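PDB 2R47: uncharacterized protein MTH_862 from Methanothermobacter thermautotrophicus, which is of unknown function and belongs to an archaeal family of uncharacterised proteins, DUF2124. Local coordinates for residues K108-E111 with D112-E116. Residues are numbered along the deposited sequence; the frame is centred on the assembly and turned at random.
Sequences KLVE and DALEE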
loop_
_atom_site.group_PDB
_atom_site.type_symbol
_atom_site.label_atom_id
_atom_site.label_comp_id
_atom_site.label_asym_id
_atom_site.label_seq_id
_atom_site.Cartn_x
_atom_site.Cartn_y
_atom_site.Cartn_z
ATOM N N LYS A 108 12.634 0.045 22.716
ATOM C CA LYS A 108 12.116 1.160 23.522
ATOM C C LYS A 108 10.719 1.524 23.034
ATOM O O LYS A 108 9.851 1.866 23.827
ATOM C CB LYS A 108 13.015 2.389 23.413
ATOM C CG LYS A 108 12.497 3.569 24.229
ATOM C CD LYS A 108 12.760 3.361 25.725
ATOM C CE LYS A 108 12.206 4.518 26.571
ATOM N NZ LYS A 108 12.301 5.836 25.858
ATOM N N LEU A 109 10.516 1.493 21.722
ATOM C CA LEU A 109 9.162 1.714 21.158
ATOM C C LEU A 109 8.174 0.710 21.710
ATOM O O LEU A 109 7.053 1.064 22.061
ATOM C CB LEU A 109 9.173 1.611 19.633
ATOM C CG LEU A 109 7.788 1.789 19.011
ATOM C CD1 LEU A 109 7.195 3.209 19.259
ATOM C CD2 LEU A 109 7.814 1.450 17.521
ATOM N N VAL A 110 8.591 -0.558 21.761
ATOM C CA VAL A 110 7.699 -1.604 22.222
ATOM C C VAL A 110 7.373 -1.325 23.685
ATOM O O VAL A 110 6.221 -1.417 24.100
ATOM C CB VAL A 110 8.287 -3.004 21.987
ATOM C CG1 VAL A 110 7.362 -4.081 22.610
ATOM C CG2 VAL A 110 8.454 -3.256 20.473
ATOM N N GLU A 111 8.388 -0.944 24.463
ATOM C CA GLU A 111 8.186 -0.611 25.861
ATOM C C GLU A 111 7.236 0.550 26.038
ATOM O O GLU A 111 6.365 0.522 26.935
ATOM C CB GLU A 111 9.525 -0.258 26.512
ATOM C CG GLU A 111 9.415 -0.053 28.017
ATOM C CD GLU A 111 8.941 -1.316 28.746
ATOM O OE1 GLU A 111 9.134 -2.431 28.192
ATOM O OE2 GLU A 111 8.391 -1.194 29.874
ATOM N N ASP A 112 7.392 1.581 25.208
ATOM C CA ASP A 112 6.590 2.799 25.356
ATOM C C ASP A 112 5.171 2.756 24.767
ATOM O O ASP A 112 4.223 3.300 25.357
ATOM C CB ASP A 112 7.316 3.998 24.729
ATOM C CG ASP A 112 8.587 4.410 25.492
ATOM O OD1 ASP A 112 8.850 3.952 26.641
ATOM O OD2 ASP A 112 9.345 5.204 24.898
ATOM N N ALA A 113 5.038 2.216 23.568
ATOM C CA ALA A 113 3.813 2.331 22.791
ATOM C C ALA A 113 2.895 1.134 22.973
ATOM O O ALA A 113 1.695 1.270 22.764
ATOM C CB ALA A 113 4.131 2.478 21.298
ATOM N N LEU A 114 3.442 -0.024 23.348
ATOM C CA LEU A 114 2.568 -1.195 23.517
ATOM C C LEU A 114 2.109 -1.277 24.957
ATOM O O LEU A 114 2.949 -1.346 25.865
ATOM C CB LEU A 114 3.291 -2.484 23.096
ATOM C CG LEU A 114 2.439 -3.764 23.072
ATOM C CD1 LEU A 114 1.194 -3.664 22.142
ATOM C CD2 LEU A 114 3.354 -4.992 22.692
ATOM N N GLU A 115 0.793 -1.269 25.196
ATOM C CA GLU A 115 0.335 -1.350 26.578
ATOM C C GLU A 115 0.778 -2.702 27.211
ATOM O O GLU A 115 0.939 -3.713 26.502
ATOM C CB GLU A 115 -1.184 -1.104 26.671
ATOM C CG GLU A 115 -2.013 -2.252 26.324
ATOM C CD GLU A 115 -3.504 -1.971 26.501
ATOM O OE1 GLU A 115 -4.006 -0.848 26.274
ATOM O OE2 GLU A 115 -4.174 -2.905 26.911
ATOM N N GLU A 116 0.979 -2.731 28.530
ATOM C CA GLU A 116 1.392 -3.977 29.179
ATOM C C GLU A 116 0.346 -5.051 28.880
ATOM O O GLU A 116 -0.850 -4.760 28.891
ATOM C CB GLU A 116 1.534 -3.808 30.717
ATOM C CG GLU A 116 2.318 -4.989 31.310
ATOM C CD GLU A 116 3.596 -5.300 30.487
ATOM O OE1 GLU A 116 4.530 -4.454 30.513
ATOM O OE2 GLU A 116 3.661 -6.363 29.790
HETATM O O HOH W 1 5.537 -3.189 26.212
#
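Lys108 and Asp112 form a salt bridge at the end of helix 103-113, with Lys108 NZ 3.2 Å from Asp112 OD2 and only a weak hydrogen bond between them. The lysine leaves the backbone with CG anti to N (chi1 179°); a bend at chi2 brings its aliphatic chain across the carboxylate, and the turn at chi4 sets NZ near OD2. Lys108 CE sits 3.4 Å from Asp112 OD1.

Backbone hydrogen bonds carry the last turn. Asp112 N donates to Lys108 O and Ala113 N to Leu109 O, both at 2.8 Å. The final one, from Leu114 N to Val110 O, stretches to 3.2 Å, its donor standing 37° out of the carbonyl plane. A water also donates to Val110 O and to Leu114 O, bridging the two carbonyls where Leu114 leaves helical geometry.

Apolar contacts line the inner side. Leu109 CD1 lies 3.8 Å from Ala113 CB, and both side chains touch Phe62. Val110 and Leu114 run side by side, CG1 to CD2, against Leu88 and Leu120 of the neighbouring parallel strands 88-91 and 118-125.

The helix end is thus amphipathic: its apolar side packs on the sheet and on Phe62, while the ion pair, with its lysine exposed, probably adds only modest stability.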